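Local atomic coordinates of mannitol dehydrogenase (Pseudomonas fluorescens, PDB entry 1LJ8), a protein that binds NAD and probably catalyses the NAD-dependent oxidation of mannitol at C2, giving fructose. Residues H303-Y308 with A404-A409; D377-F382 with D428-F433; T389-I394 with G456-N461; W410-K415 with R471-L476. All blocks are in the same frame, centred on the assembly; numbering follows the deposited sequence.

From the N terminus, residues 303-308 come first, followed by the opening segments of contact 2 (377-382) and contact 3 (389-394). Contact 1 then closes at 404-409, so it crosses both. Contact 4 opens at once with 410-415 on the same helix, 401-413, and so follows contact 1 in series. Contact 2 closes at 428-433, contact 3 at 456-461 and contact 4 at 471-476; these three cross one another. All four lie in the C-terminal domain. Contacts 1 and 4 tie helix 401-413 to helices 289-313 and 463-488; contact 2, near NAD, fastens helix 378-385 to the turn before helix 431-437, and contact 3 fastens helix 387-396 to the connection between helices 452-455 and 463-488.

Contact 1. Residues H303-Y308 with A404-A409; sequences HLALTY and ALVVAA
The Tyr-308 ring carries the methyl CG2 of its neighbour Thr-307 on one face, 3.6 Å above the plane and over the ring centre. The carbonyl O of Val-406 approaches obliquely, 4.3 Å from Tyr-308 CD1. Trp-410 and Tyr-413, farther along helix 401-413, also meet this ring, their planes inclined to it by about 60°. CB of Tyr-308 points at helix 401-413, but with CG anti to the carbonyl carbon the ring runs off, and its hydroxyl ends in a hydrogen bond with the carbonyl O of Cys-375. The other flat group, His-303, is stacked on Phe-362. This is helix-on-helix packing within the C-terminal domain, where 289-313 and 401-413 pass each other with their short segments 8.7 Å apart at the axes and crossing at 43°. Small residues permit the approach: Tyr-308 CB rests 3.7 Å from Ala-409 CB, methylene against methyl. One turn earlier, Val-406 divides its two branches between neighbouring residues of the partner helix. CG1, anti to the backbone N, abuts the carbonyl O of Leu-304 at 3.6 Å, while CG2, anti to the carbonyl carbon, lies 3.7 Å from Ala-305 CB and equally near the CA of that alanine. Leu-304 adds a looser touch through its CB, and its side chain also meets Phe-385. No hydrogen bond joins the two segments. Tyr-330 of helix 325-339 touches both Ala-305 and Val-406, and Phe-382 also touches the valine. The side chain of Leu-304 lies about 11 Å from the bound NAD.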
loop_
_atom_site.group_PDB
_atom_site.type_symbol
_atom_site.label_atom_id
_atom_site.label_comp_id
_atom_site.label_asym_id
_atom_site.label_seq_id
_atom_site.Cartn_x
_atom_site.Cartn_y
_atom_site.Cartn_z
ATOM N N HIS A 303 3.908 -12.033 -1.129
ATOM C CA HIS A 303 3.787 -11.600 0.287
ATOM C C HIS A 303 2.569 -12.296 0.884
ATOM O O HIS A 303 2.658 -12.858 1.978
ATOM C CB HIS A 303 3.583 -10.082 0.382
ATOM C CG HIS A 303 4.775 -9.313 0.857
ATOM N ND1 HIS A 303 4.797 -7.926 0.850
ATOM C CD2 HIS A 303 5.975 -9.707 1.357
ATOM C CE1 HIS A 303 5.960 -7.505 1.322
ATOM N NE2 HIS A 303 6.691 -8.562 1.637
ATOM N N LEU A 304 1.413 -12.244 0.204
ATOM C CA LEU A 304 0.228 -12.915 0.783
ATOM C C LEU A 304 0.405 -14.408 0.899
ATOM O O LEU A 304 -0.031 -15.031 1.882
ATOM C CB LEU A 304 -1.064 -12.644 0.003
ATOM C CG LEU A 304 -1.713 -11.278 0.050
ATOM C CD1 LEU A 304 -3.217 -11.440 -0.298
ATOM C CD2 LEU A 304 -1.640 -10.688 1.480
ATOM N N ALA A 305 1.056 -15.006 -0.094
ATOM C CA ALA A 305 1.277 -16.456 -0.031
ATOM C C ALA A 305 2.157 -16.848 1.159
ATOM O O ALA A 305 1.992 -17.921 1.743
ATOM C CB ALA A 305 1.922 -16.955 -1.354
ATOM N N LEU A 306 3.093 -15.990 1.525
ATOM C CA LEU A 306 3.949 -16.290 2.677
ATOM C C LEU A 306 3.365 -15.943 4.048
ATOM O O LEU A 306 3.597 -16.620 5.078
ATOM C CB LEU A 306 5.241 -15.463 2.604
ATOM C CG LEU A 306 6.158 -15.642 1.405
ATOM C CD1 LEU A 306 7.282 -14.545 1.390
ATOM C CD2 LEU A 306 6.749 -17.058 1.554
ATOM N N THR A 307 2.611 -14.865 4.053
ATOM C CA THR A 307 2.224 -14.274 5.332
ATOM C C THR A 307 1.234 -14.970 6.242
ATOM O O THR A 307 1.423 -14.974 7.481
ATOM C CB THR A 307 1.826 -12.803 5.082
ATOM O OG1 THR A 307 2.109 -12.052 6.279
ATOM C CG2 THR A 307 0.319 -12.650 4.750
ATOM N N TYR A 308 0.205 -15.594 5.696
ATOM C CA TYR A 308 -0.760 -16.260 6.566
ATOM C C TYR A 308 -0.186 -17.601 7.010
ATOM O O TYR A 308 -0.298 -17.957 8.181
ATOM C CB TYR A 308 -2.125 -16.404 5.875
ATOM C CG TYR A 308 -2.688 -15.029 5.540
ATOM C CD1 TYR A 308 -2.844 -14.634 4.219
ATOM C CD2 TYR A 308 -2.980 -14.082 6.568
ATOM C CE1 TYR A 308 -3.285 -13.308 3.892
ATOM C CE2 TYR A 308 -3.408 -12.751 6.247
ATOM C CZ TYR A 308 -3.553 -12.392 4.909
ATOM O OH TYR A 308 -3.939 -11.099 4.571
ATOM N N ALA A 404 -4.857 -21.858 -3.925
ATOM C CA ALA A 404 -5.929 -22.178 -2.975
ATOM C C ALA A 404 -5.373 -22.230 -1.566
ATOM O O ALA A 404 -6.070 -21.875 -0.621
ATOM C CB ALA A 404 -6.620 -23.578 -3.334
ATOM N N LEU A 405 -4.131 -22.663 -1.421
ATOM C CA LEU A 405 -3.524 -22.759 -0.082
ATOM C C LEU A 405 -3.422 -21.368 0.545
ATOM O O LEU A 405 -3.555 -21.248 1.760
ATOM C CB LEU A 405 -2.118 -23.431 -0.151
ATOM C CG LEU A 405 -1.381 -23.545 1.203
ATOM C CD1 LEU A 405 -2.216 -24.464 2.161
ATOM C CD2 LEU A 405 0.037 -24.134 0.993
ATOM N N VAL A 406 -3.180 -20.324 -0.261
ATOM C CA VAL A 406 -3.111 -18.966 0.304
ATOM C C VAL A 406 -4.457 -18.606 0.967
ATOM O O VAL A 406 -4.508 -18.018 2.067
ATOM C CB VAL A 406 -2.809 -17.904 -0.784
ATOM C CG1 VAL A 406 -2.632 -16.512 -0.092
ATOM C CG2 VAL A 406 -1.551 -18.277 -1.581
ATOM N N VAL A 407 -5.556 -18.919 0.270
ATOM C CA VAL A 407 -6.900 -18.615 0.763
ATOM C C VAL A 407 -7.245 -19.494 1.991
ATOM O O VAL A 407 -7.888 -19.025 2.941
ATOM C CB VAL A 407 -7.973 -18.807 -0.375
ATOM C CG1 VAL A 407 -9.404 -18.394 0.126
ATOM C CG2 VAL A 407 -7.604 -17.935 -1.571
ATOM N N ALA A 408 -6.868 -20.777 1.936
ATOM C CA ALA A 408 -7.102 -21.686 3.041
ATOM C C ALA A 408 -6.296 -21.190 4.279
ATOM O O ALA A 408 -6.783 -21.247 5.445
ATOM C CB ALA A 408 -6.637 -23.122 2.633
ATOM N N ALA A 409 -5.066 -20.740 4.029
ATOM C CA ALA A 409 -4.195 -20.260 5.134
ATOM C C ALA A 409 -4.868 -19.054 5.793
ATOM O O ALA A 409 -4.894 -18.928 7.024
ATOM C CB ALA A 409 -2.797 -19.853 4.589
#

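Contact 2. Residues D377-F382 with D428-F433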
loop_
_atom_site.group_PDB
_atom_site.type_symbol
_atom_site.label_atom_id
_atom_site.label_comp_id
_atom_site.label_asym_id
_atom_site.label_seq_id
_atom_site.Cartn_x
_atom_site.Cartn_y
_atom_site.Cartn_z
ATOM N N ASP A 377 -5.354 -6.460 6.569
ATOM C CA ASP A 377 -6.315 -6.093 5.537
ATOM C C ASP A 377 -6.373 -7.082 4.356
ATOM O O ASP A 377 -6.457 -6.685 3.169
ATOM C CB ASP A 377 -5.972 -4.657 5.040
ATOM C CG ASP A 377 -7.126 -3.975 4.318
ATOM O OD1 ASP A 377 -8.264 -4.527 4.315
ATOM O OD2 ASP A 377 -6.881 -2.861 3.740
ATOM N N GLY A 378 -6.347 -8.364 4.692
ATOM C CA GLY A 378 -6.470 -9.384 3.651
ATOM C C GLY A 378 -7.799 -9.225 2.918
ATOM O O GLY A 378 -7.881 -9.533 1.716
ATOM N N SER A 379 -8.856 -8.781 3.622
ATOM C CA SER A 379 -10.154 -8.613 2.944
ATOM C C SER A 379 -10.047 -7.637 1.763
ATOM O O SER A 379 -10.716 -7.829 0.735
ATOM C CB SER A 379 -11.247 -8.152 3.926
ATOM O OG SER A 379 -10.966 -6.858 4.436
ATOM N N SER A 380 -9.176 -6.633 1.856
ATOM C CA SER A 380 -9.015 -5.711 0.729
ATOM C C SER A 380 -7.885 -6.141 -0.214
ATOM O O SER A 380 -7.902 -5.787 -1.400
ATOM C CB SER A 380 -8.671 -4.267 1.199
ATOM O OG SER A 380 -9.589 -3.764 2.184
ATOM N N LYS A 381 -6.899 -6.863 0.315
ATOM C CA LYS A 381 -5.743 -7.252 -0.485
ATOM C C LYS A 381 -5.971 -8.452 -1.395
ATOM O O LYS A 381 -5.452 -8.464 -2.514
ATOM C CB LYS A 381 -4.554 -7.545 0.435
ATOM C CG LYS A 381 -4.021 -6.297 1.100
ATOM C CD LYS A 381 -2.978 -6.649 2.123
ATOM C CE LYS A 381 -2.316 -5.312 2.643
ATOM N NZ LYS A 381 -1.368 -5.628 3.723
ATOM N N PHE A 382 -6.730 -9.443 -0.934
ATOM C CA PHE A 382 -6.968 -10.590 -1.793
ATOM C C PHE A 382 -7.429 -10.287 -3.224
ATOM O O PHE A 382 -6.844 -10.826 -4.163
ATOM C CB PHE A 382 -7.927 -11.611 -1.136
ATOM C CG PHE A 382 -7.195 -12.698 -0.357
ATOM C CD1 PHE A 382 -7.064 -12.614 1.017
ATOM C CD2 PHE A 382 -6.597 -13.774 -1.023
ATOM C CE1 PHE A 382 -6.368 -13.564 1.739
ATOM C CE2 PHE A 382 -5.882 -14.747 -0.311
ATOM C CZ PHE A 382 -5.765 -14.647 1.087
ATOM N N ASP A 428 -7.741 -6.151 10.405
ATOM C CA ASP A 428 -8.489 -6.039 9.159
ATOM C C ASP A 428 -9.666 -5.135 9.439
ATOM O O ASP A 428 -10.303 -5.261 10.486
ATOM C CB ASP A 428 -8.980 -7.436 8.758
ATOM C CG ASP A 428 -9.550 -7.501 7.342
ATOM O OD1 ASP A 428 -8.952 -8.282 6.546
ATOM O OD2 ASP A 428 -10.582 -6.809 7.027
ATOM N N PRO A 429 -9.969 -4.211 8.522
ATOM C CA PRO A 429 -11.106 -3.310 8.753
ATOM C C PRO A 429 -12.427 -4.070 8.833
ATOM O O PRO A 429 -13.402 -3.572 9.374
ATOM C CB PRO A 429 -11.016 -2.334 7.580
ATOM C CG PRO A 429 -10.348 -3.152 6.472
ATOM C CD PRO A 429 -9.277 -3.902 7.255
ATOM N N ARG A 430 -12.456 -5.309 8.346
ATOM C CA ARG A 430 -13.676 -6.094 8.412
ATOM C C ARG A 430 -13.405 -7.332 9.253
ATOM O O ARG A 430 -13.928 -8.404 8.971
ATOM C CB ARG A 430 -14.102 -6.537 7.010
ATOM C CG ARG A 430 -14.225 -5.375 6.033
ATOM C CD ARG A 430 -14.941 -5.819 4.753
ATOM N NE ARG A 430 -16.332 -6.214 5.019
ATOM C CZ ARG A 430 -17.131 -6.798 4.128
ATOM N NH1 ARG A 430 -16.694 -7.058 2.896
ATOM N NH2 ARG A 430 -18.379 -7.144 4.476
ATOM N N ALA A 431 -12.597 -7.175 10.291
ATOM C CA ALA A 431 -12.214 -8.322 11.110
ATOM C C ALA A 431 -13.398 -9.116 11.658
ATOM O O ALA A 431 -13.475 -10.354 11.496
ATOM C CB ALA A 431 -11.290 -7.867 12.283
ATOM N N GLU A 432 -14.314 -8.415 12.321
ATOM C CA GLU A 432 -15.462 -9.085 12.922
ATOM C C GLU A 432 -16.211 -9.906 11.876
ATOM O O GLU A 432 -16.491 -11.094 12.080
ATOM C CB GLU A 432 -16.372 -8.045 13.572
ATOM C CG GLU A 432 -17.675 -8.601 14.066
ATOM C CD GLU A 432 -18.124 -7.885 15.328
ATOM O OE1 GLU A 432 -17.801 -6.679 15.469
ATOM O OE2 GLU A 432 -18.780 -8.529 16.176
ATOM N N PHE A 433 -16.515 -9.267 10.758
ATOM C CA PHE A 433 -17.178 -9.925 9.643
ATOM C C PHE A 433 -16.379 -11.164 9.154
ATOM O O PHE A 433 -16.954 -12.249 8.970
ATOM C CB PHE A 433 -17.344 -8.933 8.492
ATOM C CG PHE A 433 -17.859 -9.551 7.231
ATOM C CD1 PHE A 433 -19.217 -9.801 7.065
ATOM C CD2 PHE A 433 -16.978 -9.896 6.202
ATOM C CE1 PHE A 433 -19.703 -10.386 5.883
ATOM C CE2 PHE A 433 -17.437 -10.477 5.026
ATOM C CZ PHE A 433 -18.811 -10.726 4.854
HETATM O O HOH W 1 -7.017 -10.179 7.034
#
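This is a polar contact at a helix start in the C-terminal domain: the carboxylate of Asp-428, folded into an Asx turn, grips the first turn of helix 378-385. OD1 of Asp-428 accepts from the backbone N of Ser-379 at 3.0 Å, an almost straight bond (168°) to its syn lone pair. OD2 offers its syn lone pair to Ser-379 OG, 2.6 Å away, and its anti lone pair to Arg-430 N, which closes the Asx turn. Ser-379 OG reaches OD2 because it occupies the crowded position between backbone N and carbonyl carbon (chi1 65°). Water 1 bridges Gly-378 N and Asp-428 OD1. With these donors and the helix N terminus beside it, Asp-428 is likely to stay ionised, although Asp-377 OD1 lies only 4.2 Å from Asp-428 OD2. Asp-377 is the N-cap: its OD1 takes a short bond from Ser-380 OG and a weak one from Ser-380 N. The Pro-429 side chain crosses that of Asp-377 at about a right angle, its CD 3.2 Å from Asp-377 OD1. The side chain of Asp-377 is about 6 Å from the cofactor, and that of Ser-380 about 4 Å from that of Glu-133, an NAD-binding residue. Beyond the turn Arg-430, salt-bridged through NH1 to Glu-453, bends at chi3 and sets NH2 3.4 Å above the centre of the Phe-433 ring.

Contact 3. Residues T389-I394 with G456-N461; sequences TINRLI and GTAIPN
Ile-459 pushes its CG1-CD1 arm across Ile-390 at about a right angle. Its CG1 lies 3.5 Å from Ile-390 CG2, tighter than usual for two carbons, and its CD1 touches both that methyl and, more loosely, Ile-390 CD1. CG2 of Ile-390 is anti to the backbone N, the position that presents this methyl to the arm. Ile-394, one turn farther along the helix, closes from the other end of Ile-459: its CD1 stands 3.9 Å from Ile-459 CA and 4.0 Å from Ile-459 CG1, with the methyl of Ala-458 just beyond. The contact thus seats helix 387-396 of the C-terminal domain on the connection between helices 452-455 and 463-488, away from the cofactor. Phe-465, early in the latter helix, touches all three isoleucines, and Ile-390 also reaches Ala-403 and Val-407 of helix 401-413. An alanine in place of Ile-459 would remove the CG1-CD1 arm and the CG2 methyl, and would probably loosen the packing on Ile-390, Ile-394 and Phe-465. Polar atoms line the border of this apolar patch. Asn-391, its CG anti to the carbonyl carbon, directs OD1 toward the connection, 3.6 Å from Ala-458 CB. Water 2 joins the segments by donating to Asn-391 OD1 at 2.7 Å and accepting from the backbone N of Ile-459. Within the connection Asn-461 ND2 donates to Thr-457 O at 2.7 Å, nearly straight at 176° and in the plane of both groups.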
loop_
_atom_site.group_PDB
_atom_site.type_symbol
_atom_site.label_atom_id
_atom_site.label_comp_id
_atom_site.label_asym_id
_atom_site.label_seq_id
_atom_site.Cartn_x
_atom_site.Cartn_y
_atom_site.Cartn_z
ATOM N N THR A 389 -4.916 -13.788 -10.213
ATOM C CA THR A 389 -4.121 -14.968 -10.556
ATOM C C THR A 389 -5.010 -16.217 -10.472
ATOM O O THR A 389 -5.000 -17.046 -11.393
ATOM C CB THR A 389 -2.889 -15.109 -9.584
ATOM O OG1 THR A 389 -1.982 -14.030 -9.857
ATOM C CG2 THR A 389 -2.178 -16.469 -9.762
ATOM N N ILE A 390 -5.751 -16.383 -9.363
ATOM C CA ILE A 390 -6.631 -17.542 -9.213
ATOM C C ILE A 390 -7.631 -17.608 -10.372
ATOM O O ILE A 390 -7.861 -18.683 -10.943
ATOM C CB ILE A 390 -7.430 -17.490 -7.887
ATOM C CG1 ILE A 390 -6.454 -17.733 -6.715
ATOM C CG2 ILE A 390 -8.533 -18.591 -7.850
ATOM C CD1 ILE A 390 -7.072 -17.422 -5.356
ATOM N N ASN A 391 -8.237 -16.476 -10.704
ATOM C CA ASN A 391 -9.237 -16.507 -11.788
ATOM C C ASN A 391 -8.639 -16.994 -13.099
ATOM O O ASN A 391 -9.299 -17.676 -13.901
ATOM C CB ASN A 391 -9.842 -15.110 -12.037
ATOM C CG ASN A 391 -10.780 -14.673 -10.927
ATOM O OD1 ASN A 391 -11.229 -15.498 -10.113
ATOM N ND2 ASN A 391 -11.067 -13.359 -10.870
ATOM N N ARG A 392 -7.413 -16.590 -13.356
ATOM C CA ARG A 392 -6.761 -17.007 -14.596
ATOM C C ARG A 392 -6.497 -18.517 -14.535
ATOM O O ARG A 392 -6.643 -19.238 -15.521
ATOM C CB ARG A 392 -5.452 -16.209 -14.779
ATOM C CG ARG A 392 -4.532 -16.691 -15.916
ATOM C CD ARG A 392 -5.244 -16.553 -17.304
ATOM N NE ARG A 392 -4.245 -16.710 -18.363
ATOM C CZ ARG A 392 -3.485 -15.706 -18.824
ATOM N NH1 ARG A 392 -3.622 -14.476 -18.341
ATOM N NH2 ARG A 392 -2.544 -15.960 -19.734
ATOM N N LEU A 393 -6.093 -19.020 -13.376
ATOM C CA LEU A 393 -5.848 -20.460 -13.284
ATOM C C LEU A 393 -7.149 -21.231 -13.509
ATOM O O LEU A 393 -7.167 -22.258 -14.202
ATOM C CB LEU A 393 -5.268 -20.837 -11.913
ATOM C CG LEU A 393 -3.939 -20.143 -11.528
ATOM C CD1 LEU A 393 -3.482 -20.530 -10.097
ATOM C CD2 LEU A 393 -2.868 -20.559 -12.544
ATOM N N ILE A 394 -8.245 -20.713 -12.965
ATOM C CA ILE A 394 -9.545 -21.364 -13.129
ATOM C C ILE A 394 -9.927 -21.332 -14.616
ATOM O O ILE A 394 -10.265 -22.365 -15.191
ATOM C CB ILE A 394 -10.630 -20.665 -12.282
ATOM C CG1 ILE A 394 -10.394 -20.988 -10.790
ATOM C CG2 ILE A 394 -12.069 -21.155 -12.730
ATOM C CD1 ILE A 394 -11.255 -20.092 -9.861
ATOM N N GLY A 456 -14.836 -12.567 -5.812
ATOM C CA GLY A 456 -15.380 -12.613 -7.156
ATOM C C GLY A 456 -16.332 -13.756 -7.398
ATOM O O GLY A 456 -16.761 -14.410 -6.449
ATOM N N THR A 457 -16.662 -14.012 -8.669
ATOM C CA THR A 457 -17.656 -15.035 -8.988
ATOM C C THR A 457 -17.147 -16.337 -9.594
ATOM O O THR A 457 -17.917 -17.288 -9.715
ATOM C CB THR A 457 -18.737 -14.465 -9.940
ATOM O OG1 THR A 457 -18.107 -13.962 -11.119
ATOM C CG2 THR A 457 -19.509 -13.333 -9.254
ATOM N N ALA A 458 -15.882 -16.392 -9.974
ATOM C CA ALA A 458 -15.306 -17.624 -10.538
ATOM C C ALA A 458 -14.981 -18.615 -9.424
ATOM O O ALA A 458 -15.368 -19.780 -9.496
ATOM C CB ALA A 458 -14.037 -17.325 -11.328
ATOM N N ILE A 459 -14.279 -18.136 -8.401
ATOM C CA ILE A 459 -13.883 -18.966 -7.251
ATOM C C ILE A 459 -15.027 -19.795 -6.611
ATOM O O ILE A 459 -14.926 -21.012 -6.503
ATOM C CB ILE A 459 -13.159 -18.052 -6.192
ATOM C CG1 ILE A 459 -11.677 -17.891 -6.592
ATOM C CG2 ILE A 459 -13.253 -18.615 -4.764
ATOM C CD1 ILE A 459 -10.998 -16.714 -5.831
ATOM N N PRO A 460 -16.128 -19.154 -6.191
ATOM C CA PRO A 460 -17.219 -19.934 -5.579
ATOM C C PRO A 460 -17.915 -20.890 -6.533
ATOM O O PRO A 460 -18.531 -21.834 -6.111
ATOM C CB PRO A 460 -18.182 -18.852 -5.071
ATOM C CG PRO A 460 -17.926 -17.706 -6.011
ATOM C CD PRO A 460 -16.405 -17.716 -6.096
ATOM N N ASN A 461 -17.808 -20.640 -7.822
ATOM C CA ASN A 461 -18.465 -21.484 -8.815
ATOM C C ASN A 461 -17.533 -22.502 -9.453
ATOM O O ASN A 461 -17.911 -23.210 -10.414
ATOM C CB ASN A 461 -19.118 -20.570 -9.863
ATOM C CG ASN A 461 -20.316 -19.828 -9.276
ATOM O OD1 ASN A 461 -21.313 -20.460 -8.961
ATOM N ND2 ASN A 461 -20.204 -18.500 -9.080
HETATM O O HOH W 2 -13.481 -15.328 -8.652
#

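Contact 4. Residues W410-K415 with R471-L476; sequences WALYLK and RCYGSL
The helical backbones of 410-413 and 471-476 come nearest at Leu-412 and Tyr-473, whose CA atoms are 6.9 Å apart, and side chains fill the space between. Tyr-473, with CG anti to its backbone N (chi1 -177°), extends alongside helix 401-413 and turns a ring edge to it: CE1 lies 3.6 Å from Leu-412 N, which sits near the ring plane. Ala-411 CB touches the ring obliquely, 3.9 Å from Tyr-473 CD1. Leu-412 splits its fork, CD1 reaching Tyr-473 OH at 3.7 Å and CD2 meeting Leu-476 CB at the same distance. Lys-415 crosses the phenol tip at about a right angle, CD 3.5 Å from Tyr-473 OH; its chain, bent at chi3 and chi4, gives NZ to the carbonyl O of Val-438. The tyrosine hydroxyl is hydrogen-bonded to Asp-441 OD2. An alanine in place of Tyr-473 would remove the ring and hydroxyl, and with them the bond to Asp-441, and would probably loosen the packing of Ala-411, Leu-412 and Lys-415 against helix 463-488. Ile-444 of helix 444-448 touches Ala-411 and Tyr-473, while Cys-472 and Leu-476 continue the packing of helix 463-488 along earlier turns of helix 401-413.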
loop_
_atom_site.group_PDB
_atom_site.type_symbol
_atom_site.label_atom_id
_atom_site.label_comp_id
_atom_site.label_asym_id
_atom_site.label_seq_id
_atom_site.Cartn_x
_atom_site.Cartn_y
_atom_site.Cartn_z
ATOM N N TRP A 410 -5.380 -18.141 4.970
ATOM C CA TRP A 410 -6.077 -16.963 5.527
ATOM C C TRP A 410 -7.285 -17.418 6.361
ATOM O O TRP A 410 -7.525 -16.887 7.464
ATOM C CB TRP A 410 -6.583 -16.037 4.394
ATOM C CG TRP A 410 -7.207 -14.763 4.893
ATOM C CD1 TRP A 410 -6.606 -13.834 5.716
ATOM C CD2 TRP A 410 -8.505 -14.223 4.560
ATOM N NE1 TRP A 410 -7.449 -12.746 5.893
ATOM C CE2 TRP A 410 -8.612 -12.957 5.205
ATOM C CE3 TRP A 410 -9.569 -14.674 3.784
ATOM C CZ2 TRP A 410 -9.754 -12.141 5.094
ATOM C CZ3 TRP A 410 -10.724 -13.861 3.666
ATOM C CH2 TRP A 410 -10.796 -12.604 4.328
ATOM N N ALA A 411 -8.039 -18.402 5.844
ATOM C CA ALA A 411 -9.221 -18.874 6.554
ATOM C C ALA A 411 -8.870 -19.402 7.941
ATOM O O ALA A 411 -9.549 -19.071 8.945
ATOM C CB ALA A 411 -9.974 -19.991 5.734
ATOM N N LEU A 412 -7.816 -20.198 8.008
ATOM C CA LEU A 412 -7.424 -20.786 9.301
ATOM C C LEU A 412 -6.832 -19.697 10.189
ATOM O O LEU A 412 -7.109 -19.646 11.379
ATOM C CB LEU A 412 -6.415 -21.920 9.105
ATOM C CG LEU A 412 -6.034 -22.693 10.403
ATOM C CD1 LEU A 412 -7.275 -23.265 11.086
ATOM C CD2 LEU A 412 -5.096 -23.808 10.094
ATOM N N TYR A 413 -6.064 -18.808 9.581
ATOM C CA TYR A 413 -5.438 -17.681 10.293
ATOM C C TYR A 413 -6.512 -16.811 10.977
ATOM O O TYR A 413 -6.288 -16.288 12.085
ATOM C CB TYR A 413 -4.645 -16.870 9.272
ATOM C CG TYR A 413 -4.460 -15.422 9.645
ATOM C CD1 TYR A 413 -3.331 -15.008 10.362
ATOM C CD2 TYR A 413 -5.388 -14.453 9.240
ATOM C CE1 TYR A 413 -3.131 -13.671 10.655
ATOM C CE2 TYR A 413 -5.185 -13.073 9.534
ATOM C CZ TYR A 413 -4.059 -12.710 10.235
ATOM O OH TYR A 413 -3.823 -11.370 10.535
ATOM N N LEU A 414 -7.670 -16.646 10.335
ATOM C CA LEU A 414 -8.751 -15.825 10.915
ATOM C C LEU A 414 -9.286 -16.356 12.257
ATOM O O LEU A 414 -9.995 -15.640 12.981
ATOM C CB LEU A 414 -9.919 -15.698 9.941
ATOM C CG LEU A 414 -9.594 -14.790 8.741
ATOM C CD1 LEU A 414 -10.645 -14.960 7.627
ATOM C CD2 LEU A 414 -9.518 -13.317 9.208
ATOM N N LYS A 415 -8.980 -17.607 12.593
ATOM C CA LYS A 415 -9.467 -18.118 13.876
ATOM C C LYS A 415 -8.672 -17.508 15.038
ATOM O O LYS A 415 -9.069 -17.648 16.206
ATOM C CB LYS A 415 -9.436 -19.657 13.898
ATOM C CG LYS A 415 -10.456 -20.263 12.916
ATOM C CD LYS A 415 -10.478 -21.808 12.935
ATOM C CE LYS A 415 -11.587 -22.360 13.816
ATOM N NZ LYS A 415 -12.931 -22.190 13.170
ATOM N N ARG A 471 -9.317 -29.166 0.765
ATOM C CA ARG A 471 -8.183 -30.091 1.034
ATOM C C ARG A 471 -7.110 -29.316 1.835
ATOM O O ARG A 471 -6.564 -29.798 2.837
ATOM C CB ARG A 471 -7.471 -30.526 -0.274
ATOM C CG ARG A 471 -8.214 -31.473 -1.170
ATOM C CD ARG A 471 -7.268 -32.048 -2.199
ATOM N NE ARG A 471 -6.956 -31.159 -3.331
ATOM C CZ ARG A 471 -7.746 -31.023 -4.394
ATOM N NH1 ARG A 471 -8.885 -31.686 -4.470
ATOM N NH2 ARG A 471 -7.366 -30.286 -5.427
ATOM N N CYS A 472 -6.780 -28.142 1.329
ATOM C CA CYS A 472 -5.758 -27.298 1.966
ATOM C C CYS A 472 -6.127 -26.913 3.375
ATOM O O CYS A 472 -5.296 -27.023 4.300
ATOM C CB CYS A 472 -5.481 -26.015 1.122
ATOM S SG CYS A 472 -4.545 -26.372 -0.416
ATOM N N TYR A 473 -7.352 -26.440 3.560
ATOM C CA TYR A 473 -7.773 -26.037 4.911
ATOM C C TYR A 473 -7.709 -27.222 5.908
ATOM O O TYR A 473 -7.174 -27.099 7.026
ATOM C CB TYR A 473 -9.171 -25.472 4.842
ATOM C CG TYR A 473 -9.663 -24.973 6.176
ATOM C CD1 TYR A 473 -9.354 -23.694 6.613
ATOM C CD2 TYR A 473 -10.371 -25.817 7.032
ATOM C CE1 TYR A 473 -9.740 -23.259 7.898
ATOM C CE2 TYR A 473 -10.759 -25.417 8.320
ATOM C CZ TYR A 473 -10.432 -24.130 8.743
ATOM O OH TYR A 473 -10.767 -23.704 10.020
ATOM N N GLY A 474 -8.269 -28.370 5.506
ATOM C CA GLY A 474 -8.221 -29.523 6.393
ATOM C C GLY A 474 -6.790 -29.934 6.705
ATOM O O GLY A 474 -6.480 -30.280 7.854
ATOM N N SER A 475 -5.916 -29.890 5.707
ATOM C CA SER A 475 -4.544 -30.305 5.943
ATOM C C SER A 475 -3.861 -29.305 6.901
ATOM O O SER A 475 -3.171 -29.691 7.853
ATOM C CB SER A 475 -3.776 -30.378 4.632
ATOM O OG SER A 475 -2.459 -30.841 4.875
ATOM N N LEU A 476 -4.057 -28.020 6.653
ATOM C CA LEU A 476 -3.443 -27.061 7.564
ATOM C C LEU A 476 -3.892 -27.287 9.025
ATOM O O LEU A 476 -3.088 -27.242 9.972
ATOM C CB LEU A 476 -3.809 -25.628 7.108
ATOM C CG LEU A 476 -3.025 -25.135 5.884
ATOM C CD1 LEU A 476 -3.517 -23.691 5.539
ATOM C CD2 LEU A 476 -1.521 -25.107 6.191
#